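Local coordinates for protein polyhedrin (Antheraea mylitta cypovirus 4, PDB 5A9C) that builds the crystalline polyhedra (occlusion bodies) of an insect cypovirus, which probably encase and protect the virus particles, at residues M37-V42 / D55-D60; Y51-Y56 / I180-E185; Y61-L66 / K147-A152; I83-G88 / H196-D201; A129-R134 / S209-I214. One frame throughout, in Å; residues are numbered along the deposited sequence.

Contact 1: M37-V42 / D55-D60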
# COMPACT_ATOMS: atom_id res chain seq x y z
N MET A 37 9.97 2.44 16.67
CA MET A 37 10.17 2.34 15.24
C MET A 37 11.24 1.30 14.91
O MET A 37 12.19 1.11 15.66
CB MET A 37 10.56 3.70 14.66
CG MET A 37 9.49 4.76 14.79
SD MET A 37 7.98 4.35 13.90
CE MET A 37 8.55 4.50 12.21
N MET A 38 11.04 0.62 13.79
CA MET A 38 12.07 -0.24 13.22
C MET A 38 12.55 0.40 11.93
O MET A 38 11.90 1.30 11.39
CB MET A 38 11.52 -1.64 12.95
CG MET A 38 11.32 -2.48 14.21
SD MET A 38 10.35 -3.97 13.90
CE MET A 38 8.74 -3.24 13.60
N ARG A 39 13.71 -0.03 11.44
CA ARG A 39 14.25 0.55 10.22
C ARG A 39 14.89 -0.50 9.35
O ARG A 39 15.84 -1.18 9.76
CB ARG A 39 15.26 1.65 10.56
CG ARG A 39 15.62 2.53 9.37
CD ARG A 39 16.36 3.77 9.82
NE ARG A 39 16.51 4.75 8.75
CZ ARG A 39 16.88 6.01 8.95
NH1 ARG A 39 17.14 6.45 10.17
NH2 ARG A 39 16.99 6.84 7.92
N VAL A 40 14.37 -0.64 8.14
CA VAL A 40 14.93 -1.57 7.17
C VAL A 40 15.35 -0.78 5.94
O VAL A 40 14.59 0.05 5.44
CB VAL A 40 13.91 -2.65 6.77
CG1 VAL A 40 14.45 -3.49 5.61
CG2 VAL A 40 13.61 -3.55 7.95
N VAL A 41 16.57 -1.02 5.49
CA VAL A 41 17.07 -0.32 4.31
C VAL A 41 17.61 -1.31 3.29
O VAL A 41 18.36 -2.23 3.63
CB VAL A 41 18.19 0.67 4.68
CG1 VAL A 41 18.61 1.46 3.45
CG2 VAL A 41 17.72 1.61 5.79
N VAL A 42 17.20 -1.13 2.04
CA VAL A 42 17.71 -1.91 0.94
C VAL A 42 18.65 -1.04 0.12
O VAL A 42 18.21 -0.08 -0.53
CB VAL A 42 16.57 -2.44 0.04
CG1 VAL A 42 17.14 -3.29 -1.09
CG2 VAL A 42 15.57 -3.23 0.87
N ASP A 55 14.72 3.22 1.98
CA ASP A 55 14.80 3.34 3.43
C ASP A 55 13.41 3.36 4.06
O ASP A 55 12.64 4.30 3.85
CB ASP A 55 15.54 4.63 3.78
CG ASP A 55 15.90 4.73 5.25
OD1 ASP A 55 15.34 3.97 6.06
OD2 ASP A 55 16.74 5.59 5.57
N TYR A 56 13.08 2.32 4.82
CA TYR A 56 11.76 2.18 5.42
C TYR A 56 11.81 2.29 6.94
O TYR A 56 12.58 1.58 7.59
CB TYR A 56 11.13 0.83 5.05
CG TYR A 56 11.07 0.55 3.56
CD1 TYR A 56 12.13 -0.08 2.92
CD2 TYR A 56 9.96 0.91 2.81
CE1 TYR A 56 12.08 -0.35 1.57
CE2 TYR A 56 9.91 0.65 1.45
CZ TYR A 56 10.97 0.02 0.83
OH TYR A 56 10.93 -0.24 -0.51
N VAL A 57 11.00 3.17 7.50
CA VAL A 57 10.77 3.18 8.94
C VAL A 57 9.32 2.83 9.22
O VAL A 57 8.41 3.28 8.52
CB VAL A 57 11.17 4.52 9.60
CG1 VAL A 57 12.64 4.80 9.38
CG2 VAL A 57 10.32 5.66 9.06
N PHE A 58 9.10 2.00 10.24
CA PHE A 58 7.80 1.40 10.50
C PHE A 58 7.77 0.83 11.91
O PHE A 58 8.79 0.34 12.40
CB PHE A 58 7.54 0.28 9.50
CG PHE A 58 8.56 -0.83 9.57
CD1 PHE A 58 9.81 -0.68 8.99
CD2 PHE A 58 8.27 -2.01 10.23
CE1 PHE A 58 10.75 -1.69 9.07
CE2 PHE A 58 9.21 -3.03 10.30
CZ PHE A 58 10.45 -2.87 9.72
N PRO A 59 6.61 0.87 12.57
CA PRO A 59 6.50 0.45 13.97
C PRO A 59 6.17 -1.03 14.21
O PRO A 59 6.50 -1.53 15.29
CB PRO A 59 5.35 1.32 14.50
CG PRO A 59 4.48 1.51 13.31
CD PRO A 59 5.41 1.61 12.12
N ASP A 60 5.54 -1.71 13.26
CA ASP A 60 5.04 -3.06 13.53
C ASP A 60 5.50 -4.13 12.55
O ASP A 60 5.99 -5.19 12.95
CB ASP A 60 3.51 -3.05 13.62
CG ASP A 60 3.00 -2.26 14.80
OD1 ASP A 60 3.39 -2.58 15.94
OD2 ASP A 60 2.22 -1.31 14.58
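Met38 and Phe58 form the apolar centre of this contact, within a beta hairpin whose strands 38-45 and 51-58 run antiparallel in the six-stranded sheet. Phe58 CG sits between the backbone N and the carbonyl carbon (chi1 61°). The ring lies against the other strand. Met38 CB lies over one face of this ring, offset toward the rim, 3.9 Å from its centroid. This is a CH-pi contact. Met38 SD approaches the same ring obliquely, a Met-aromatic contact. Val40 CG2 meets the ring at its edge, 3.6 Å from Phe58 CE1. Val40 and Tyr56 also touch Leu62 of strand 61-66.

Two hydrogen-bonded pairs, Met38 with Phe58 and Val40 with Tyr56, tie the backbones with four N-H...O bonds. Arg39 and Val57 alternate with them as a non-hydrogen-bonded pair, their side chains on the other face. Here Met37 CE touches Val57 CB at 3.7 Å, and Arg39 CG lies beside Val57 CG1. Trp110 of the second subunit packs on Arg39.

The Arg39 chain runs extended from CG to NE and ends in a side-on, two-nitrogen salt bridge. Its guanidinium is nearly coplanar with the Asp55 carboxylate (27°). Tyr191 OH also bonds Asp55 OD2. Arg39 NE reaches Asp55 OD1 at 3.0 Å through the syn lone pair, and Arg39 NH2 reaches Asp55 OD2 at 2.7 Å.

Contact 2: Y51-Y56 / I180-E185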
# COMPACT_ATOMS: atom_id res chain seq x y z
N TYR A 51 24.97 4.11 -5.67
CA TYR A 51 24.03 3.30 -4.91
C TYR A 51 22.67 3.98 -4.86
O TYR A 51 22.58 5.21 -4.97
CB TYR A 51 24.52 3.11 -3.47
CG TYR A 51 25.64 2.11 -3.28
CD1 TYR A 51 26.94 2.42 -3.67
CD2 TYR A 51 25.41 0.87 -2.69
CE1 TYR A 51 27.98 1.51 -3.49
CE2 TYR A 51 26.44 -0.04 -2.51
CZ TYR A 51 27.72 0.28 -2.91
OH TYR A 51 28.74 -0.62 -2.73
N LYS A 52 21.62 3.19 -4.69
CA LYS A 52 20.31 3.74 -4.39
C LYS A 52 19.72 3.02 -3.19
O LYS A 52 19.74 1.80 -3.12
CB LYS A 52 19.36 3.63 -5.59
CG LYS A 52 18.02 4.30 -5.36
CD LYS A 52 17.33 4.69 -6.65
CE LYS A 52 16.89 3.49 -7.46
NZ LYS A 52 16.22 3.89 -8.73
N ALA A 53 19.22 3.79 -2.23
CA ALA A 53 18.71 3.22 -0.99
C ALA A 53 17.20 3.34 -0.89
O ALA A 53 16.63 4.40 -1.15
CB ALA A 53 19.38 3.88 0.21
N PHE A 54 16.55 2.24 -0.53
CA PHE A 54 15.14 2.24 -0.18
C PHE A 54 15.02 2.10 1.33
O PHE A 54 15.21 1.02 1.88
CB PHE A 54 14.40 1.11 -0.91
CG PHE A 54 14.53 1.18 -2.40
CD1 PHE A 54 15.62 0.63 -3.04
CD2 PHE A 54 13.56 1.83 -3.16
CE1 PHE A 54 15.75 0.71 -4.42
CE2 PHE A 54 13.69 1.90 -4.54
CZ PHE A 54 14.78 1.34 -5.16
N ASP A 55 14.72 3.22 1.98
CA ASP A 55 14.80 3.34 3.43
C ASP A 55 13.41 3.36 4.06
O ASP A 55 12.64 4.30 3.85
CB ASP A 55 15.54 4.63 3.78
CG ASP A 55 15.90 4.73 5.25
OD1 ASP A 55 15.34 3.97 6.06
OD2 ASP A 55 16.74 5.59 5.57
N TYR A 56 13.08 2.32 4.82
CA TYR A 56 11.76 2.18 5.42
C TYR A 56 11.81 2.29 6.94
O TYR A 56 12.58 1.58 7.59
CB TYR A 56 11.13 0.83 5.05
CG TYR A 56 11.07 0.55 3.56
CD1 TYR A 56 12.13 -0.08 2.92
CD2 TYR A 56 9.96 0.91 2.81
CE1 TYR A 56 12.08 -0.35 1.57
CE2 TYR A 56 9.91 0.65 1.45
CZ TYR A 56 10.97 0.02 0.83
OH TYR A 56 10.93 -0.24 -0.51
N ILE A 180 16.79 7.20 -1.71
CA ILE A 180 17.95 8.08 -1.65
C ILE A 180 19.02 7.64 -2.63
O ILE A 180 19.39 6.46 -2.68
CB ILE A 180 18.53 8.12 -0.24
CG1 ILE A 180 17.42 8.43 0.77
CG2 ILE A 180 19.66 9.15 -0.15
CD1 ILE A 180 17.87 8.39 2.20
N GLU A 181 19.51 8.58 -3.43
CA GLU A 181 20.57 8.31 -4.39
C GLU A 181 21.92 8.76 -3.84
O GLU A 181 22.05 9.87 -3.31
CB GLU A 181 20.28 9.02 -5.71
CG GLU A 181 19.02 8.54 -6.41
CD GLU A 181 18.72 9.31 -7.68
OE1 GLU A 181 19.16 10.47 -7.79
OE2 GLU A 181 18.05 8.75 -8.57
N PHE A 182 22.92 7.89 -3.95
CA PHE A 182 24.27 8.20 -3.50
C PHE A 182 25.24 8.15 -4.67
O PHE A 182 25.15 7.27 -5.52
CB PHE A 182 24.72 7.21 -2.42
CG PHE A 182 23.84 7.19 -1.21
CD1 PHE A 182 22.75 6.33 -1.14
CD2 PHE A 182 24.10 8.02 -0.13
CE1 PHE A 182 21.94 6.30 -0.02
CE2 PHE A 182 23.29 8.00 0.99
CZ PHE A 182 22.22 7.14 1.05
N ASN A 183 26.17 9.10 -4.71
CA ASN A 183 27.17 9.14 -5.77
C ASN A 183 28.26 8.09 -5.59
O ASN A 183 28.73 7.51 -6.56
CB ASN A 183 27.80 10.54 -5.87
CG ASN A 183 26.79 11.61 -6.22
OD1 ASN A 183 25.80 11.35 -6.90
ND2 ASN A 183 27.05 12.83 -5.76
N THR A 184 28.65 7.85 -4.34
CA THR A 184 29.75 6.95 -4.04
C THR A 184 29.44 6.13 -2.80
O THR A 184 28.54 6.47 -2.05
CB THR A 184 31.05 7.73 -3.79
OG1 THR A 184 30.92 8.50 -2.58
CG2 THR A 184 31.36 8.67 -4.95
N GLU A 185 30.20 5.06 -2.56
CA GLU A 185 29.99 4.27 -1.36
C GLU A 185 30.28 5.07 -0.09
O GLU A 185 29.64 4.87 0.93
CB GLU A 185 30.83 2.98 -1.35
CG GLU A 185 30.29 1.96 -0.34
CD GLU A 185 31.22 0.79 -0.07
OE1 GLU A 185 32.40 0.84 -0.47
OE2 GLU A 185 30.75 -0.18 0.55
O HOH W 1 16.79 6.29 -10.01
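Ala53 and Phe182 meet through side chains, CB of the alanine lying 3.5 Å from Phe182 CE1, at the ring edge and near its plane. Phe182 CG is anti to the carbonyl carbon, beside the backbone N (chi1 -59°). Tyr51 has the same kind of first torsion. Its ring comes to Glu185, with Tyr51 CE1 3.9 Å from Glu185 CB. The two side chains cross obliquely, yet the ring and carboxylate planes are only 6° apart. Their polar ends turn to other partners: Tyr51 OH bonds Gln202 NE2, and Glu185 OE2 bonds Tyr199 OH.

Lys52 and Glu181 point to the other face of the sheet. The lysine chain bends at chi3 (68°), and its NZ stays 5.2 Å from Glu181 OE2. A water bridges them: it accepts from Lys52 NZ at 2.8 Å and donates to Glu181 OE2 at 3.1 Å. Lys52 NZ also bonds the backbone O atoms of Leu72 and Glu70.

The backbones form an antiparallel ladder. Tyr51 with Phe182 and Ala53 with Ile180 are hydrogen-bonded pairs; the shortest of the four bonds runs from Ala53 N to Ile180 O, 2.7 Å. Strand 176-182 is thereby added as an outermost strand of the six-stranded sheet within this chain. Thr184 then stands at the N-cap position of helix 185-195, whose Val188 packs on Tyr51 and Phe182 and whose Tyr191 meets the Phe182 ring edge-to-face.

Contact 3: Y61-L66 / K147-A152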
# COMPACT_ATOMS: atom_id res chain seq x y z
N TYR A 61 5.33 -3.87 11.26
CA TYR A 61 5.74 -4.83 10.24
C TYR A 61 5.99 -4.15 8.90
O TYR A 61 5.44 -3.09 8.61
CB TYR A 61 4.70 -5.94 10.08
CG TYR A 61 3.35 -5.44 9.63
CD1 TYR A 61 3.04 -5.33 8.28
CD2 TYR A 61 2.38 -5.06 10.56
CE1 TYR A 61 1.81 -4.86 7.86
CE2 TYR A 61 1.15 -4.59 10.15
CZ TYR A 61 0.87 -4.49 8.80
OH TYR A 61 -0.37 -4.02 8.40
N LEU A 62 6.82 -4.79 8.09
CA LEU A 62 7.15 -4.26 6.78
C LEU A 62 7.12 -5.38 5.75
O LEU A 62 7.78 -6.40 5.91
CB LEU A 62 8.54 -3.62 6.80
CG LEU A 62 9.10 -3.17 5.45
CD1 LEU A 62 8.33 -1.98 4.90
CD2 LEU A 62 10.58 -2.84 5.57
N LYS A 63 6.33 -5.18 4.70
CA LYS A 63 6.31 -6.06 3.54
C LYS A 63 6.76 -5.27 2.32
O LYS A 63 6.12 -4.29 1.94
CB LYS A 63 4.91 -6.63 3.31
CG LYS A 63 4.37 -7.47 4.46
CD LYS A 63 2.93 -7.87 4.22
CE LYS A 63 2.05 -6.65 4.00
NZ LYS A 63 0.63 -7.01 3.78
N VAL A 64 7.87 -5.69 1.71
CA VAL A 64 8.42 -4.96 0.58
C VAL A 64 8.49 -5.80 -0.68
O VAL A 64 8.88 -6.96 -0.65
CB VAL A 64 9.85 -4.45 0.89
CG1 VAL A 64 10.45 -3.79 -0.35
CG2 VAL A 64 9.83 -3.49 2.05
N PHE A 65 8.08 -5.20 -1.79
CA PHE A 65 8.36 -5.76 -3.11
C PHE A 65 8.90 -4.65 -4.00
O PHE A 65 8.18 -3.72 -4.35
CB PHE A 65 7.12 -6.39 -3.75
CG PHE A 65 7.33 -6.79 -5.20
CD1 PHE A 65 8.06 -7.92 -5.51
CD2 PHE A 65 6.80 -6.03 -6.23
CE1 PHE A 65 8.26 -8.29 -6.83
CE2 PHE A 65 6.99 -6.41 -7.55
CZ PHE A 65 7.72 -7.54 -7.85
N LEU A 66 10.18 -4.76 -4.35
CA LEU A 66 10.79 -3.81 -5.26
C LEU A 66 10.76 -4.39 -6.66
O LEU A 66 11.37 -5.42 -6.93
CB LEU A 66 12.23 -3.51 -4.82
CG LEU A 66 12.34 -2.84 -3.44
CD1 LEU A 66 13.77 -2.83 -2.94
CD2 LEU A 66 11.75 -1.43 -3.48
N LYS A 147 12.11 -9.05 -2.43
CA LYS A 147 11.05 -9.11 -1.43
C LYS A 147 11.67 -9.14 -0.04
O LYS A 147 12.61 -9.89 0.20
CB LYS A 147 10.19 -10.35 -1.63
CG LYS A 147 9.32 -10.32 -2.87
CD LYS A 147 8.76 -11.70 -3.18
CE LYS A 147 8.01 -12.30 -2.00
NZ LYS A 147 7.62 -13.72 -2.28
N VAL A 148 11.15 -8.31 0.86
CA VAL A 148 11.64 -8.30 2.24
C VAL A 148 10.48 -8.36 3.22
O VAL A 148 9.45 -7.72 3.02
CB VAL A 148 12.48 -7.04 2.54
CG1 VAL A 148 13.02 -7.09 3.97
CG2 VAL A 148 13.63 -6.92 1.54
N LEU A 149 10.65 -9.15 4.27
CA LEU A 149 9.70 -9.19 5.37
C LEU A 149 10.40 -8.98 6.71
O LEU A 149 11.38 -9.65 7.02
CB LEU A 149 8.96 -10.53 5.41
CG LEU A 149 8.10 -10.76 6.66
CD1 LEU A 149 6.96 -9.76 6.71
CD2 LEU A 149 7.57 -12.18 6.70
N ALA A 150 9.90 -8.03 7.49
CA ALA A 150 10.41 -7.81 8.84
C ALA A 150 9.25 -7.53 9.78
O ALA A 150 8.37 -6.73 9.48
CB ALA A 150 11.40 -6.66 8.85
N THR A 151 9.24 -8.22 10.92
CA THR A 151 8.16 -8.06 11.89
C THR A 151 8.69 -7.80 13.29
O THR A 151 9.76 -8.29 13.66
CB THR A 151 7.24 -9.29 11.91
OG1 THR A 151 8.02 -10.47 12.14
CG2 THR A 151 6.49 -9.43 10.59
N ALA A 152 7.94 -7.03 14.06
CA ALA A 152 8.30 -6.72 15.44
C ALA A 152 8.28 -7.99 16.28
O ALA A 152 7.38 -8.82 16.16
CB ALA A 152 7.35 -5.69 16.02
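Tyr61 to Phe65 pair with Lys147 to Thr151 as neighbouring antiparallel strands of the three-stranded sheet, which packs on the six-stranded sheet in a beta sandwich. Leu62 with Ala150 and Val64 with Val148 are the hydrogen-bonded pairs. Four backbone bonds join them. The shortest runs from Leu62 N to Ala150 O, 2.8 Å. CA-H...O contacts accompany these bonds; in one, Lys147 CA is 3.2 Å from Val64 O.

The side chains of the hydrogen-bonded pairs share one face. Val64 CB and Val148 CB stand 4.0 Å apart there. Val64 touches Tyr56 and Ala150 touches Val40, both residues of the larger sheet.

On the other face, Lys63 and Leu149 lie side by side, pointing the same way, with Lys63 CG 4.1 Å from Leu149 CD1. The same CD1 of Leu149 is 3.5 Å from Leu62 O. Phe65 and Lys147 cross: Lys147 CG meets the ring at its edge, 3.8 Å from Phe65 CD1. Tyr61 CB touches Thr151 CG2, but the Tyr61 ring leads away from the contact.

Lys147 NZ bonds Ala115 O, forms a salt bridge with Glu98, and makes a cation-pi contact with Trp116. Lys63 NZ bonds Leu170 O and Asn173 O of the third subunit. The chemistry divides by face: Leu62, Val64, Val148 and Ala150 give an apolar face toward the larger sheet; on the other, Tyr61, Lys63, Phe65 and Thr151 meet the third subunit, while Lys147 and Leu149 turn to their own chain.

Contact 4: I83-G88 / H196-D201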
# COMPACT_ATOMS: atom_id res chain seq x y z
N ILE A 83 22.33 -4.70 -0.42
CA ILE A 83 22.61 -4.94 0.98
C ILE A 83 21.31 -4.64 1.72
O ILE A 83 20.81 -3.52 1.65
CB ILE A 83 23.73 -4.03 1.53
CG1 ILE A 83 25.05 -4.30 0.81
CG2 ILE A 83 23.89 -4.23 3.03
CD1 ILE A 83 25.15 -3.68 -0.57
N VAL A 84 20.76 -5.65 2.38
CA VAL A 84 19.53 -5.45 3.13
C VAL A 84 19.87 -5.30 4.60
O VAL A 84 20.43 -6.20 5.22
CB VAL A 84 18.53 -6.60 2.92
CG1 VAL A 84 17.23 -6.31 3.65
CG2 VAL A 84 18.25 -6.80 1.44
N SER A 85 19.53 -4.14 5.15
CA SER A 85 19.87 -3.80 6.53
C SER A 85 18.62 -3.85 7.41
O SER A 85 17.67 -3.11 7.18
CB SER A 85 20.48 -2.40 6.58
OG SER A 85 20.75 -1.99 7.91
N PHE A 86 18.63 -4.73 8.41
CA PHE A 86 17.51 -4.88 9.34
C PHE A 86 17.87 -4.25 10.68
O PHE A 86 18.89 -4.60 11.27
CB PHE A 86 17.21 -6.37 9.59
CG PHE A 86 16.68 -7.11 8.39
CD1 PHE A 86 17.54 -7.69 7.47
CD2 PHE A 86 15.31 -7.27 8.22
CE1 PHE A 86 17.05 -8.39 6.38
CE2 PHE A 86 14.81 -7.97 7.13
CZ PHE A 86 15.68 -8.53 6.21
N ASN A 87 17.03 -3.35 11.18
CA ASN A 87 17.34 -2.68 12.44
C ASN A 87 16.14 -2.49 13.35
O ASN A 87 15.07 -2.07 12.91
CB ASN A 87 18.02 -1.33 12.17
CG ASN A 87 19.16 -1.43 11.18
OD1 ASN A 87 20.32 -1.59 11.56
ND2 ASN A 87 18.83 -1.35 9.90
N GLY A 88 16.32 -2.81 14.63
CA GLY A 88 15.29 -2.64 15.63
C GLY A 88 14.90 -3.94 16.33
O GLY A 88 15.61 -4.94 16.24
N HIS A 196 22.46 5.40 12.17
CA HIS A 196 22.55 4.30 13.12
C HIS A 196 21.92 3.02 12.57
O HIS A 196 21.04 2.43 13.20
CB HIS A 196 21.88 4.68 14.45
CG HIS A 196 21.96 6.14 14.76
ND1 HIS A 196 23.15 6.79 15.01
CD2 HIS A 196 20.99 7.09 14.85
CE1 HIS A 196 22.91 8.07 15.25
NE2 HIS A 196 21.61 8.27 15.15
N ILE A 197 22.38 2.60 11.40
CA ILE A 197 21.88 1.38 10.77
C ILE A 197 23.02 0.52 10.26
O ILE A 197 24.07 1.03 9.88
CB ILE A 197 20.92 1.69 9.60
CG1 ILE A 197 21.60 2.62 8.60
CG2 ILE A 197 19.60 2.27 10.11
CD1 ILE A 197 20.76 2.93 7.37
N ALA A 198 22.82 -0.79 10.25
CA ALA A 198 23.85 -1.71 9.78
C ALA A 198 24.17 -1.48 8.31
O ALA A 198 23.27 -1.23 7.50
CB ALA A 198 23.43 -3.15 10.01
N TYR A 199 25.45 -1.57 7.96
CA TYR A 199 25.87 -1.57 6.57
C TYR A 199 27.15 -2.39 6.42
O TYR A 199 27.98 -2.42 7.32
CB TYR A 199 26.08 -0.14 6.04
CG TYR A 199 26.59 -0.11 4.61
CD1 TYR A 199 25.77 -0.45 3.55
CD2 TYR A 199 27.91 0.24 4.33
CE1 TYR A 199 26.24 -0.44 2.24
CE2 TYR A 199 28.38 0.25 3.03
CZ TYR A 199 27.55 -0.08 1.99
OH TYR A 199 28.03 -0.07 0.70
N ILE A 200 27.28 -3.06 5.29
CA ILE A 200 28.46 -3.88 4.99
C ILE A 200 29.17 -3.26 3.80
O ILE A 200 28.61 -3.18 2.71
CB ILE A 200 28.06 -5.32 4.63
CG1 ILE A 200 27.09 -5.88 5.68
CG2 ILE A 200 29.30 -6.21 4.49
CD1 ILE A 200 26.54 -7.24 5.33
N ASP A 201 30.41 -2.80 4.01
CA ASP A 201 31.13 -2.14 2.94
C ASP A 201 31.62 -3.13 1.89
O ASP A 201 31.46 -4.34 2.04
CB ASP A 201 32.26 -1.23 3.47
CG ASP A 201 33.51 -2.01 3.90
OD1 ASP A 201 33.63 -3.22 3.59
OD2 ASP A 201 34.38 -1.38 4.53
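Ser85, Asn87 and Ala198 make the tight part of this contact. Here side chains of strand 81-87, in the six-stranded sheet, bond the backbone of the segment after helix 185-195. That helix ends in a Schellman motif at His196. Ser85 OG is anti to the backbone N (chi1 177°) and donates to Ala198 O at 2.7 Å. Ser85 OG also accepts from Asn87 ND2 at 2.8 Å, nearly in the amide plane. Ser85 therefore links the asparagine to the far backbone and helps to fix the turn of its amide. The Asn87 and Ile197 side chains cross at about a right angle, with Asn87 ND2 3.7 Å from Ile197 CG2.

The other end is looser. Ile83 CG2 is 4.3 Å from Tyr199 CD1 and 4.5 Å from Ile200 CG1, and no polar bond joins these residues. Beyond Ile197, the partly exposed His196 leads its ring away, although its backbone O bonds Trp110 NE1 of the second subunit.

Asn87 also reaches back into its own sheet, ND2 bonding Arg39 O and OD1 accepting from Ser133 OG. Ala198 N donates to Asn87 OD1 at 2.9 Å, with an N-H...O angle of 166°.

Contact 5: A129-R134 / S209-I214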
# COMPACT_ATOMS: atom_id res chain seq x y z
N ALA A 129 25.20 -7.39 13.20
CA ALA A 129 25.90 -6.11 13.20
C ALA A 129 25.65 -5.36 14.50
O ALA A 129 25.79 -4.14 14.57
CB ALA A 129 25.47 -5.27 12.00
N GLY A 130 25.28 -6.11 15.54
CA GLY A 130 24.93 -5.53 16.83
C GLY A 130 23.68 -6.19 17.36
O GLY A 130 23.04 -6.97 16.65
N HIS A 131 23.32 -5.91 18.61
CA HIS A 131 22.13 -6.53 19.18
C HIS A 131 20.86 -6.03 18.47
O HIS A 131 19.85 -6.72 18.43
CB HIS A 131 22.05 -6.32 20.70
CG HIS A 131 21.85 -4.90 21.12
ND1 HIS A 131 20.60 -4.33 21.24
CD2 HIS A 131 22.74 -3.93 21.46
CE1 HIS A 131 20.73 -3.07 21.64
NE2 HIS A 131 22.02 -2.81 21.77
N LEU A 132 20.95 -4.84 17.88
CA LEU A 132 19.81 -4.22 17.22
C LEU A 132 19.76 -4.45 15.71
O LEU A 132 18.77 -4.13 15.07
CB LEU A 132 19.79 -2.71 17.49
CG LEU A 132 19.26 -2.25 18.85
CD1 LEU A 132 19.60 -0.79 19.09
CD2 LEU A 132 17.75 -2.46 18.93
N SER A 133 20.83 -5.01 15.15
CA SER A 133 20.97 -4.99 13.69
C SER A 133 21.45 -6.28 13.05
O SER A 133 22.30 -6.99 13.61
CB SER A 133 21.91 -3.85 13.29
OG SER A 133 21.42 -2.59 13.71
N ARG A 134 20.91 -6.58 11.87
CA ARG A 134 21.43 -7.63 11.00
C ARG A 134 21.58 -7.08 9.59
O ARG A 134 20.89 -6.13 9.21
CB ARG A 134 20.49 -8.84 10.98
CG ARG A 134 20.17 -9.44 12.34
CD ARG A 134 21.39 -10.09 12.95
NE ARG A 134 21.03 -10.96 14.07
CZ ARG A 134 20.90 -10.54 15.33
NH1 ARG A 134 21.10 -9.27 15.64
NH2 ARG A 134 20.56 -11.41 16.28
N SER A 209 26.39 0.47 12.60
CA SER A 209 25.58 -0.32 13.51
C SER A 209 24.58 0.57 14.23
O SER A 209 24.77 1.78 14.34
CB SER A 209 26.48 -1.02 14.53
OG SER A 209 25.72 -1.72 15.50
N SER A 210 23.51 -0.04 14.73
CA SER A 210 22.51 0.68 15.51
C SER A 210 22.92 0.79 16.97
O SER A 210 22.42 1.64 17.70
CB SER A 210 21.15 -0.02 15.41
OG SER A 210 20.71 -0.06 14.07
N ASP A 211 23.84 -0.08 17.39
CA ASP A 211 24.28 -0.13 18.79
C ASP A 211 25.04 1.12 19.22
O ASP A 211 26.03 1.50 18.59
CB ASP A 211 25.17 -1.36 19.02
CG ASP A 211 24.39 -2.66 18.97
OD1 ASP A 211 23.25 -2.66 18.45
OD2 ASP A 211 24.93 -3.69 19.44
N ALA A 212 24.58 1.74 20.30
CA ALA A 212 25.25 2.91 20.85
C ALA A 212 26.33 2.50 21.85
O ALA A 212 26.09 1.68 22.73
CB ALA A 212 24.24 3.84 21.52
N TYR A 213 27.52 3.08 21.69
CA TYR A 213 28.65 2.84 22.58
C TYR A 213 29.02 4.14 23.29
O TYR A 213 29.11 5.18 22.65
CB TYR A 213 29.87 2.35 21.80
CG TYR A 213 29.83 0.90 21.35
CD1 TYR A 213 28.65 0.17 21.38
CD2 TYR A 213 30.98 0.27 20.89
CE1 TYR A 213 28.61 -1.15 20.97
CE2 TYR A 213 30.96 -1.05 20.48
CZ TYR A 213 29.77 -1.75 20.52
OH TYR A 213 29.74 -3.07 20.11
N ILE A 214 29.26 4.07 24.60
CA ILE A 214 29.51 5.27 25.39
C ILE A 214 30.83 5.98 25.02
O ILE A 214 30.95 7.19 25.20
CB ILE A 214 29.45 4.99 26.91
CG1 ILE A 214 29.42 6.31 27.70
CG2 ILE A 214 30.61 4.10 27.34
CD1 ILE A 214 29.17 6.13 29.19
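Ser209 OG is held by two backbone groups, one from each segment: it donates to Ala129 O at 2.6 Å and accepts from Asp211 N at 3.1 Å. The first bond comes almost straight onto the carbonyl, with a C=O...O angle of 161°. The second closes an ST turn. Asp211, two residues on, faces the other segment with its carboxylate.

There the Asp211 carboxylate clasps two successive backbone N-H groups. OD2 accepts from His131 N at 2.9 Å and OD1 from Leu132 N at 3.2 Å, both through syn lone pairs. These donors lie in the tight connection of a beta hairpin, between strands 127-128 and 133-139. The ST turn lies in the loop after strand 206-208. The carboxylate thus fastens that loop to the hairpin turn.

His131 CG sits between the backbone N and the carbonyl carbon (chi1 66°). The ring lies against the same carboxylate. Asp211 OD1 lies 3.3 Å above the plane of the His131 ring, offset toward the rim, with the two planes 36° apart. The ring's ND1 bonds Tyr32 OH. A neighbouring carboxylate may favour positive charge on such a ring.

Ser133 OG, a partner of Asn87, lies 2.7 Å from Ser210 OG. Ser210 OG bonds His196 O. Ser210 O bonds Arg111 of the second subunit. Leu132 CB packs on Ser210 CB at 3.7 Å.

How the contacts relate
Contacts 1, 3 and 4 are buried; contacts 2 and 5 are only partly so. Contacts 1 and 2 share strand 51-58 and bond it to neighbours in the six-stranded sheet. Contact 3 lies in the smaller sheet, packed against the face of the larger one that carries Val40 and Tyr56. Contacts 1 to 3 rest on backbone ladders. Contacts 4 and 5 rest on side chains that bond loop backbone instead. These two join directly, through Asn87 and the serines of contact 5. Charge also differs: contact 1 buries a salt bridge, while contact 2 uses a water. Contacts 1, 4 and 5 touch the second subunit, contact 3 the third.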